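Local coordinates for protein KLLA0F20702p (Kluyveromyces lactis, PDB 5Y5A) that probably serves as the telomerase subunit Est1, whose N-terminal part is seen here and whose binding to Cdc13 is thought to help recruit telomerase to telomeres, at residues T85-H90 with I130-Y134; L138-F142 with T155-I161; S371-Q376 with S390-L395. The contacts are given in a common frame with arbitrary orientation. Residue numbers count along the deposited sequence, not the author numbering.

Interaction 1: residues T85-H90 with I130-Y134; sequences TWKHVH and IHKLY
Helices 78-105 and 113-144 run antiparallel, and where 85-90 faces 130-134 they are bridged by a few side chains. The axes of the two segments approach to 12.7 Å at 156°, with CA atoms nearest at H90 and I130 (7.3 Å) and at T85 and L133 (9.5 Å). Segment 85-90 carries a wider pi-type turn, its T85 O accepting from both V89 N and H90 N at 3.0 Å. Along the partner helix, I130 (chi1 m, chi2 t) comes first, laying CG2 over the H90 ring 3.5 Å from its centroid, a CH-pi contact 16° off the normal. One turn on, L133 (chi1 t, chi2 p) points toward 85-90 and sets CD2 3.5 Å from T85 CG2 and 3.6 Å from H90 CE1. Y134 (chi1 m) starts sideways, but its end reaches across: OH lies 2.7 Å from H90 ND1, a hydrogen bond, and 3.7 Å from T85 CG2. H90 (chi1 m) also bonds H42 of helix 33-53 through NE2. Both nitrogens of the buried H90 are thus hydrogen-bonded, to Y134 and H42, amid mainly apolar contacts of the Est1 family region; the I130 methyl adds packing on the ring face.

Interaction 2: residues L138-F142 with T155-I161; sequences LELIF and TRSKLNI
F142 overlaps the aliphatic stem of R156 and the tip of I161, and so fills the gap between a long helix and a short helical turn that folds back beside it. Its chi1 is m (-81°); CD2 lies 3.3 Å from R156 CG and also over one face of the guanidinium. I161 CD1 makes an off-centre CH-pi contact, 4.1 Å from the ring centroid, while F142 CZ comes within 3.9 Å of T155 CG2 and F142 CE1 within 4.3 Å of L159 CD1. Segment 138-142 is helical throughout. In 155-161 the helix covers 155-158 and closes in a Schellman motif with N160 (phi/psi 52/33) as C-prime residue: N160 N bonds S157 O at 3.0 Å, and I161 N reaches R156 O at 3.3 Å. I161, at phi/psi -93/130, leaves the turn in an extended conformation, its CA 6.5 Å from E139 CA. L138 (chi1 m, chi2 t) packs on L159, with L138 CD1 3.9 Å from L159 CD1. E139 CG lies 4.3 Å from I161 CG1. The two segments therefore meet mainly through apolar contacts, and Y135, on the same long helix 113-144, adds a hydrogen bond from its OH to L159 O.

Interaction 3: residues S371-Q376 with S390-L395; sequences SFHMYQ and SETKFL
A helical hairpin shows how aromatic residues one turn apart can knit antiparallel partners. Segments 371-376 and 390-395, both helical, run at 171° with the axes of the two segments 10.9 Å apart; nearest CA pairs are F372 with L395 (7.3 Å) and Y375 with E391 (8.0 Å). S371 opens the contact with its backbone, O lying 3.4 Å from F394 CE2 at the edge of that ring. F372 (chi1 t, chi2 78°) sends its ring across to L395, whose CD1 sits over one face, 3.9 Å from the centroid and 22° off the normal, while F372 CD1 is 4.2 Å from F394 CD2. Y375, also chi1 t and pointing toward the partner, puts CD2 3.7 Å from F394 CD2; the two rings are inclined at 40° with centroids 5.8 Å apart. Its OH passes the start of the partner segment, 3.3 Å from S390 CB, and its CE1 lies 4.0 Å from E391 CB. Q376 lies at the margin near E391. F394 (chi1 t) thus touches both F372 and Y375. Within the region matching the Est1 DNA/RNA-binding family, F394 also stacks on H324 of helix 318-325, M374 packs on helix 251-263, and F372 and L395 touch helix 437-444.

The three contacts illustrate one principle, large side chains joining helices in a largely helical chain, applied at different places. Interactions 1 and 2 follow one another along helix 113-144, which supplies 130-134 to the first and 138-142 to the second; their centres are 18 Å apart, and helix 179-206 packs against both. Interaction 3 belongs to the other family region, on the opposite side of the chain's centre, its centre about 39 Å from that of interaction 1 and 43 Å from that of interaction 2. It touches neither, with nearest atoms about 20 Å from interaction 1 and about 27 Å from interaction 2. Only interaction 1 has a clear hydrogen bond between its segments.

Interaction 1: residues T85-H90 with I130-Y134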
loop_
_atom_site.group_PDB
_atom_site.type_symbol
_atom_site.label_atom_id
_atom_site.label_comp_id
_atom_site.label_asym_id
_atom_site.label_seq_id
_atom_site.Cartn_x
_atom_site.Cartn_y
_atom_site.Cartn_z
ATOM N N THR A 85 -8.368 -3.431 23.302
ATOM C CA THR A 85 -9.350 -2.372 23.475
ATOM C C THR A 85 -10.247 -2.263 22.248
ATOM O O THR A 85 -11.474 -2.192 22.359
ATOM C CB THR A 85 -8.674 -1.020 23.736
ATOM O OG1 THR A 85 -7.975 -1.072 24.989
ATOM C CG2 THR A 85 -9.718 0.082 23.781
ATOM N N TRP A 86 -9.625 -2.253 21.078
ATOM C CA TRP A 86 -10.368 -2.229 19.831
ATOM C C TRP A 86 -11.255 -3.455 19.702
ATOM O O TRP A 86 -12.457 -3.341 19.488
ATOM C CB TRP A 86 -9.421 -2.154 18.636
ATOM C CG TRP A 86 -10.152 -2.251 17.348
ATOM C CD1 TRP A 86 -10.155 -3.304 16.482
ATOM C CD2 TRP A 86 -11.021 -1.257 16.785
ATOM N NE1 TRP A 86 -10.966 -3.024 15.407
ATOM C CE2 TRP A 86 -11.507 -1.778 15.568
ATOM C CE3 TRP A 86 -11.428 0.017 17.189
ATOM C CZ2 TRP A 86 -12.380 -1.060 14.753
ATOM C CZ3 TRP A 86 -12.296 0.724 16.378
ATOM C CH2 TRP A 86 -12.762 0.185 15.175
ATOM N N LYS A 87 -10.645 -4.626 19.863
ATOM C CA LYS A 87 -11.317 -5.904 19.649
ATOM C C LYS A 87 -12.489 -6.158 20.592
ATOM O O LYS A 87 -13.542 -6.620 20.161
ATOM C CB LYS A 87 -10.310 -7.046 19.785
ATOM C CG LYS A 87 -10.872 -8.418 19.472
ATOM C CD LYS A 87 -9.808 -9.477 19.672
ATOM C CE LYS A 87 -10.356 -10.871 19.447
ATOM N NZ LYS A 87 -9.331 -11.914 19.737
ATOM N N HIS A 88 -12.304 -5.857 21.873
ATOM C CA HIS A 88 -13.267 -6.265 22.888
ATOM C C HIS A 88 -14.190 -5.145 23.359
ATOM O O HIS A 88 -15.268 -5.405 23.895
ATOM C CB HIS A 88 -12.531 -6.853 24.089
ATOM C CG HIS A 88 -11.773 -8.102 23.771
ATOM N ND1 HIS A 88 -12.391 -9.318 23.580
ATOM C CD2 HIS A 88 -10.448 -8.323 23.607
ATOM C CE1 HIS A 88 -11.479 -10.236 23.313
ATOM N NE2 HIS A 88 -10.293 -9.659 23.323
ATOM N N VAL A 89 -13.769 -3.902 23.163
ATOM C CA VAL A 89 -14.549 -2.771 23.645
ATOM C C VAL A 89 -15.131 -1.943 22.505
ATOM O O VAL A 89 -16.339 -1.732 22.438
ATOM C CB VAL A 89 -13.706 -1.847 24.539
ATOM C CG1 VAL A 89 -14.552 -0.698 25.050
ATOM C CG2 VAL A 89 -13.102 -2.633 25.688
ATOM N N HIS A 90 -14.273 -1.425 21.651
ATOM C CA HIS A 90 -14.707 -0.561 20.582
ATOM C C HIS A 90 -15.315 -1.226 19.383
ATOM O O HIS A 90 -16.375 -0.840 18.951
ATOM C CB HIS A 90 -13.568 0.321 20.133
ATOM C CG HIS A 90 -13.129 1.293 21.167
ATOM N ND1 HIS A 90 -11.979 2.031 21.050
ATOM C CD2 HIS A 90 -13.684 1.647 22.344
ATOM C CE1 HIS A 90 -11.844 2.802 22.109
ATOM N NE2 HIS A 90 -12.866 2.586 22.910
ATOM N N ILE A 130 -14.449 7.456 22.894
ATOM C CA ILE A 130 -13.654 6.504 22.137
ATOM C C ILE A 130 -12.457 7.197 21.518
ATOM O O ILE A 130 -11.327 6.721 21.622
ATOM C CB ILE A 130 -14.485 5.838 21.027
ATOM C CG1 ILE A 130 -15.645 5.051 21.639
ATOM C CG2 ILE A 130 -13.604 4.933 20.168
ATOM C CD1 ILE A 130 -16.560 4.431 20.615
ATOM N N HIS A 131 -12.716 8.330 20.881
ATOM C CA HIS A 131 -11.653 9.093 20.250
ATOM C C HIS A 131 -10.642 9.573 21.282
ATOM O O HIS A 131 -9.441 9.601 21.017
ATOM C CB HIS A 131 -12.223 10.285 19.486
ATOM C CG HIS A 131 -11.189 11.064 18.740
ATOM N ND1 HIS A 131 -10.588 12.192 19.258
ATOM C CD2 HIS A 131 -10.632 10.867 17.522
ATOM C CE1 HIS A 131 -9.713 12.660 18.387
ATOM N NE2 HIS A 131 -9.721 11.875 17.324
ATOM N N LYS A 132 -11.134 9.939 22.461
ATOM C CA LYS A 132 -10.273 10.461 23.514
ATOM C C LYS A 132 -9.341 9.397 24.068
ATOM O O LYS A 132 -8.196 9.693 24.381
ATOM C CB LYS A 132 -11.101 11.062 24.651
ATOM C CG LYS A 132 -11.448 12.525 24.437
ATOM C CD LYS A 132 -12.264 13.090 25.588
ATOM C CE LYS A 132 -12.696 14.522 25.295
ATOM N NZ LYS A 132 -13.558 15.087 26.369
ATOM N N LEU A 133 -9.824 8.165 24.187
ATOM C CA LEU A 133 -8.998 7.078 24.704
ATOM C C LEU A 133 -7.713 6.908 23.888
ATOM O O LEU A 133 -6.633 6.690 24.439
ATOM C CB LEU A 133 -9.785 5.772 24.714
ATOM C CG LEU A 133 -9.068 4.562 25.313
ATOM C CD1 LEU A 133 -8.866 4.737 26.803
ATOM C CD2 LEU A 133 -9.861 3.312 25.046
ATOM N N TYR A 134 -7.828 7.032 22.574
ATOM C CA TYR A 134 -6.678 6.842 21.698
ATOM C C TYR A 134 -5.804 8.083 21.597
ATOM O O TYR A 134 -4.578 7.986 21.621
ATOM C CB TYR A 134 -7.141 6.422 20.308
ATOM C CG TYR A 134 -7.767 5.053 20.297
ATOM C CD1 TYR A 134 -7.040 3.934 20.695
ATOM C CD2 TYR A 134 -9.081 4.874 19.893
ATOM C CE1 TYR A 134 -7.608 2.679 20.693
ATOM C CE2 TYR A 134 -9.657 3.619 19.884
ATOM C CZ TYR A 134 -8.919 2.528 20.286
ATOM O OH TYR A 134 -9.488 1.279 20.278
#

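Interaction 2: residues L138-F142 with T155-I161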
loop_
_atom_site.group_PDB
_atom_site.type_symbol
_atom_site.label_atom_id
_atom_site.label_comp_id
_atom_site.label_asym_id
_atom_site.label_seq_id
_atom_site.Cartn_x
_atom_site.Cartn_y
_atom_site.Cartn_z
ATOM N N LEU A 138 -1.699 9.025 22.691
ATOM C CA LEU A 138 -0.762 9.764 21.847
ATOM C C LEU A 138 -0.163 10.962 22.584
ATOM O O LEU A 138 1.060 11.099 22.669
ATOM C CB LEU A 138 -1.451 10.247 20.571
ATOM C CG LEU A 138 -1.576 9.252 19.423
ATOM C CD1 LEU A 138 -2.291 9.897 18.253
ATOM C CD2 LEU A 138 -0.208 8.748 19.005
ATOM N N GLU A 139 -1.032 11.824 23.106
ATOM C CA GLU A 139 -0.603 13.007 23.850
ATOM C C GLU A 139 0.261 12.627 25.047
ATOM O O GLU A 139 1.246 13.300 25.347
ATOM C CB GLU A 139 -1.813 13.823 24.326
ATOM C CG GLU A 139 -2.528 14.603 23.234
ATOM C CD GLU A 139 -3.689 15.426 23.774
ATOM O OE1 GLU A 139 -4.448 14.907 24.620
ATOM O OE2 GLU A 139 -3.843 16.592 23.351
ATOM N N LEU A 140 -0.124 11.551 25.730
ATOM C CA LEU A 140 0.662 11.029 26.840
ATOM C C LEU A 140 2.060 10.672 26.368
ATOM O O LEU A 140 3.053 11.090 26.959
ATOM C CB LEU A 140 -0.007 9.798 27.454
ATOM C CG LEU A 140 0.837 9.043 28.488
ATOM C CD1 LEU A 140 1.049 9.887 29.736
ATOM C CD2 LEU A 140 0.224 7.701 28.851
ATOM N N ILE A 141 2.119 9.905 25.285
ATOM C CA ILE A 141 3.374 9.405 24.749
ATOM C C ILE A 141 4.307 10.536 24.328
ATOM O O ILE A 141 5.466 10.577 24.738
ATOM C CB ILE A 141 3.123 8.476 23.553
ATOM C CG1 ILE A 141 2.533 7.152 24.037
ATOM C CG2 ILE A 141 4.406 8.233 22.781
ATOM C CD1 ILE A 141 2.028 6.270 22.917
ATOM N N PHE A 142 3.790 11.447 23.537
ATOM C CA PHE A 142 4.565 12.555 23.044
ATOM C C PHE A 142 4.957 13.561 24.114
ATOM O O PHE A 142 5.828 14.379 23.904
ATOM C CB PHE A 142 3.799 13.251 21.934
ATOM C CG PHE A 142 3.909 12.573 20.605
ATOM C CD1 PHE A 142 3.098 11.524 20.287
ATOM C CD2 PHE A 142 4.823 12.994 19.678
ATOM C CE1 PHE A 142 3.194 10.896 19.075
ATOM C CE2 PHE A 142 4.922 12.372 18.458
ATOM C CZ PHE A 142 4.105 11.322 18.159
ATOM N N THR A 155 6.019 14.964 12.741
ATOM C CA THR A 155 4.898 14.138 13.180
ATOM C C THR A 155 4.123 14.804 14.310
ATOM O O THR A 155 2.891 14.806 14.315
ATOM C CB THR A 155 5.371 12.755 13.644
ATOM O OG1 THR A 155 5.795 11.994 12.508
ATOM C CG2 THR A 155 4.249 12.004 14.346
ATOM N N ARG A 156 4.814 15.407 15.262
ATOM C CA ARG A 156 4.129 16.100 16.339
ATOM C C ARG A 156 3.247 17.157 15.740
ATOM O O ARG A 156 2.094 17.256 16.069
ATOM C CB ARG A 156 5.117 16.797 17.255
ATOM C CG ARG A 156 5.532 16.002 18.458
ATOM C CD ARG A 156 6.532 16.774 19.291
ATOM N NE ARG A 156 6.360 16.421 20.681
ATOM C CZ ARG A 156 7.242 15.739 21.386
ATOM N NH1 ARG A 156 7.274 15.856 22.696
ATOM N NH2 ARG A 156 8.094 14.946 20.786
ATOM N N SER A 157 3.801 17.956 14.854
ATOM C CA SER A 157 3.028 19.020 14.224
ATOM C C SER A 157 1.734 18.494 13.619
ATOM O O SER A 157 0.658 19.033 13.871
ATOM C CB SER A 157 3.861 19.708 13.140
ATOM O OG SER A 157 5.165 20.001 13.609
ATOM N N LYS A 158 1.845 17.433 12.828
ATOM C CA LYS A 158 0.692 16.848 12.144
ATOM C C LYS A 158 -0.391 16.348 13.089
ATOM O O LYS A 158 -1.532 16.154 12.673
ATOM C CB LYS A 158 1.134 15.688 11.255
ATOM C CG LYS A 158 1.936 16.086 10.040
ATOM C CD LYS A 158 2.236 14.860 9.198
ATOM C CE LYS A 158 3.014 15.215 7.952
ATOM N NZ LYS A 158 3.324 14.002 7.150
ATOM N N LEU A 159 -0.034 16.121 14.350
ATOM C CA LEU A 159 -0.989 15.608 15.328
ATOM C C LEU A 159 -1.473 16.692 16.279
ATOM O O LEU A 159 -2.166 16.400 17.254
ATOM C CB LEU A 159 -0.398 14.413 16.079
ATOM C CG LEU A 159 -0.286 13.138 15.243
ATOM C CD1 LEU A 159 0.249 11.973 16.061
ATOM C CD2 LEU A 159 -1.639 12.799 14.638
ATOM N N ASN A 160 -1.099 17.937 15.979
ATOM C CA ASN A 160 -1.416 19.102 16.812
ATOM C C ASN A 160 -1.020 18.904 18.267
ATOM O O ASN A 160 -1.674 19.411 19.179
ATOM C CB ASN A 160 -2.891 19.483 16.738
ATOM C CG ASN A 160 -3.203 20.348 15.537
ATOM O OD1 ASN A 160 -2.816 20.031 14.410
ATOM N ND2 ASN A 160 -3.889 21.457 15.772
ATOM N N ILE A 161 0.056 18.159 18.476
ATOM C CA ILE A 161 0.594 17.955 19.806
ATOM C C ILE A 161 1.670 19.001 20.056
ATOM O O ILE A 161 2.556 19.204 19.223
ATOM C CB ILE A 161 1.162 16.536 19.963
ATOM C CG1 ILE A 161 0.029 15.510 19.869
ATOM C CG2 ILE A 161 1.912 16.398 21.276
ATOM C CD1 ILE A 161 0.502 14.076 19.750
#

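Interaction 3: residues S371-Q376 with S390-L395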
loop_
_atom_site.group_PDB
_atom_site.type_symbol
_atom_site.label_atom_id
_atom_site.label_comp_id
_atom_site.label_asym_id
_atom_site.label_seq_id
_atom_site.Cartn_x
_atom_site.Cartn_y
_atom_site.Cartn_z
ATOM N N SER A 371 0.339 -8.440 -7.373
ATOM C CA SER A 371 -0.625 -9.472 -7.728
ATOM C C SER A 371 -0.007 -10.797 -8.157
ATOM O O SER A 371 -0.665 -11.840 -8.075
ATOM C CB SER A 371 -1.547 -8.966 -8.832
ATOM O OG SER A 371 -2.489 -8.057 -8.283
ATOM N N PHE A 372 1.239 -10.773 -8.625
ATOM C CA PHE A 372 1.910 -12.025 -8.977
ATOM C C PHE A 372 2.154 -12.837 -7.708
ATOM O O PHE A 372 2.084 -14.067 -7.722
ATOM C CB PHE A 372 3.238 -11.779 -9.720
ATOM C CG PHE A 372 4.023 -13.051 -10.002
ATOM C CD1 PHE A 372 3.658 -13.892 -11.046
ATOM C CD2 PHE A 372 5.122 -13.394 -9.229
ATOM C CE1 PHE A 372 4.363 -15.055 -11.308
ATOM C CE2 PHE A 372 5.840 -14.567 -9.482
ATOM C CZ PHE A 372 5.460 -15.396 -10.521
ATOM N N HIS A 373 2.437 -12.147 -6.608
ATOM C CA HIS A 373 2.666 -12.834 -5.341
ATOM C C HIS A 373 1.337 -13.147 -4.654
ATOM O O HIS A 373 1.250 -14.101 -3.902
ATOM C CB HIS A 373 3.571 -12.004 -4.431
ATOM C CG HIS A 373 4.895 -11.674 -5.050
ATOM N ND1 HIS A 373 5.997 -12.492 -4.925
ATOM C CD2 HIS A 373 5.279 -10.634 -5.828
ATOM C CE1 HIS A 373 7.010 -11.962 -5.587
ATOM N NE2 HIS A 373 6.604 -10.834 -6.141
ATOM N N MET A 374 0.305 -12.348 -4.916
ATOM C CA MET A 374 -1.048 -12.730 -4.502
ATOM C C MET A 374 -1.385 -14.081 -5.145
ATOM O O MET A 374 -1.856 -15.001 -4.476
ATOM C CB MET A 374 -2.081 -11.671 -4.903
ATOM C CG MET A 374 -1.862 -10.296 -4.261
ATOM S SD MET A 374 -1.893 -10.335 -2.450
ATOM C CE MET A 374 -3.654 -10.510 -2.147
ATOM N N TYR A 375 -1.131 -14.178 -6.449
ATOM C CA TYR A 375 -1.334 -15.411 -7.203
ATOM C C TYR A 375 -0.668 -16.615 -6.522
ATOM O O TYR A 375 -1.276 -17.680 -6.406
ATOM C CB TYR A 375 -0.793 -15.259 -8.641
ATOM C CG TYR A 375 -1.009 -16.472 -9.540
ATOM C CD1 TYR A 375 -0.257 -17.627 -9.379
ATOM C CD2 TYR A 375 -1.963 -16.452 -10.557
ATOM C CE1 TYR A 375 -0.448 -18.731 -10.179
ATOM C CE2 TYR A 375 -2.161 -17.561 -11.371
ATOM C CZ TYR A 375 -1.393 -18.693 -11.174
ATOM O OH TYR A 375 -1.566 -19.799 -11.966
ATOM N N GLN A 376 0.580 -16.458 -6.091
ATOM C CA GLN A 376 1.314 -17.592 -5.524
ATOM C C GLN A 376 0.782 -17.966 -4.158
ATOM O O GLN A 376 0.749 -19.141 -3.811
ATOM C CB GLN A 376 2.813 -17.288 -5.445
ATOM C CG GLN A 376 3.456 -17.026 -6.809
ATOM C CD GLN A 376 4.963 -16.960 -6.727
ATOM O OE1 GLN A 376 5.666 -17.646 -7.472
ATOM N NE2 GLN A 376 5.473 -16.143 -5.807
ATOM N N SER A 390 0.017 -21.926 -16.224
ATOM C CA SER A 390 -0.878 -20.866 -15.760
ATOM C C SER A 390 -0.096 -19.738 -15.103
ATOM O O SER A 390 -0.345 -18.566 -15.366
ATOM C CB SER A 390 -1.913 -21.412 -14.770
ATOM O OG SER A 390 -2.819 -22.283 -15.414
ATOM N N GLU A 391 0.843 -20.105 -14.240
ATOM C CA GLU A 391 1.707 -19.135 -13.579
ATOM C C GLU A 391 2.581 -18.409 -14.607
ATOM O O GLU A 391 2.781 -17.199 -14.525
ATOM C CB GLU A 391 2.565 -19.835 -12.513
ATOM C CG GLU A 391 3.504 -18.921 -11.737
ATOM C CD GLU A 391 4.038 -19.568 -10.462
ATOM O OE1 GLU A 391 5.160 -19.217 -10.037
ATOM O OE2 GLU A 391 3.333 -20.417 -9.874
ATOM N N THR A 392 3.084 -19.150 -15.589
ATOM C CA THR A 392 3.904 -18.572 -16.654
ATOM C C THR A 392 3.097 -17.587 -17.513
ATOM O O THR A 392 3.603 -16.524 -17.910
ATOM C CB THR A 392 4.499 -19.684 -17.546
ATOM O OG1 THR A 392 5.319 -20.534 -16.743
ATOM C CG2 THR A 392 5.336 -19.110 -18.683
ATOM N N LYS A 393 1.841 -17.937 -17.787
ATOM C CA LYS A 393 0.955 -17.065 -18.560
ATOM C C LYS A 393 0.750 -15.712 -17.868
ATOM O O LYS A 393 0.655 -14.681 -18.533
ATOM C CB LYS A 393 -0.406 -17.738 -18.793
ATOM C CG LYS A 393 -0.395 -18.879 -19.796
ATOM C CD LYS A 393 -0.096 -18.372 -21.190
ATOM C CE LYS A 393 -0.160 -19.492 -22.213
ATOM N NZ LYS A 393 0.119 -18.970 -23.580
ATOM N N PHE A 394 0.682 -15.716 -16.538
ATOM C CA PHE A 394 0.491 -14.473 -15.786
ATOM C C PHE A 394 1.745 -13.612 -15.884
ATOM O O PHE A 394 1.670 -12.407 -16.098
ATOM C CB PHE A 394 0.154 -14.753 -14.311
ATOM C CG PHE A 394 -0.355 -13.535 -13.554
ATOM C CD1 PHE A 394 -0.807 -12.407 -14.234
ATOM C CD2 PHE A 394 -0.368 -13.519 -12.166
ATOM C CE1 PHE A 394 -1.275 -11.290 -13.547
ATOM C CE2 PHE A 394 -0.832 -12.399 -11.463
ATOM C CZ PHE A 394 -1.285 -11.285 -12.159
ATOM N N LEU A 395 2.895 -14.249 -15.715
ATOM C CA LEU A 395 4.181 -13.570 -15.767
ATOM C C LEU A 395 4.389 -12.954 -17.154
ATOM O O LEU A 395 4.896 -11.838 -17.281
ATOM C CB LEU A 395 5.298 -14.557 -15.420
ATOM C CG LEU A 395 6.592 -14.076 -14.761
ATOM C CD1 LEU A 395 6.322 -13.103 -13.631
ATOM C CD2 LEU A 395 7.355 -15.284 -14.247
#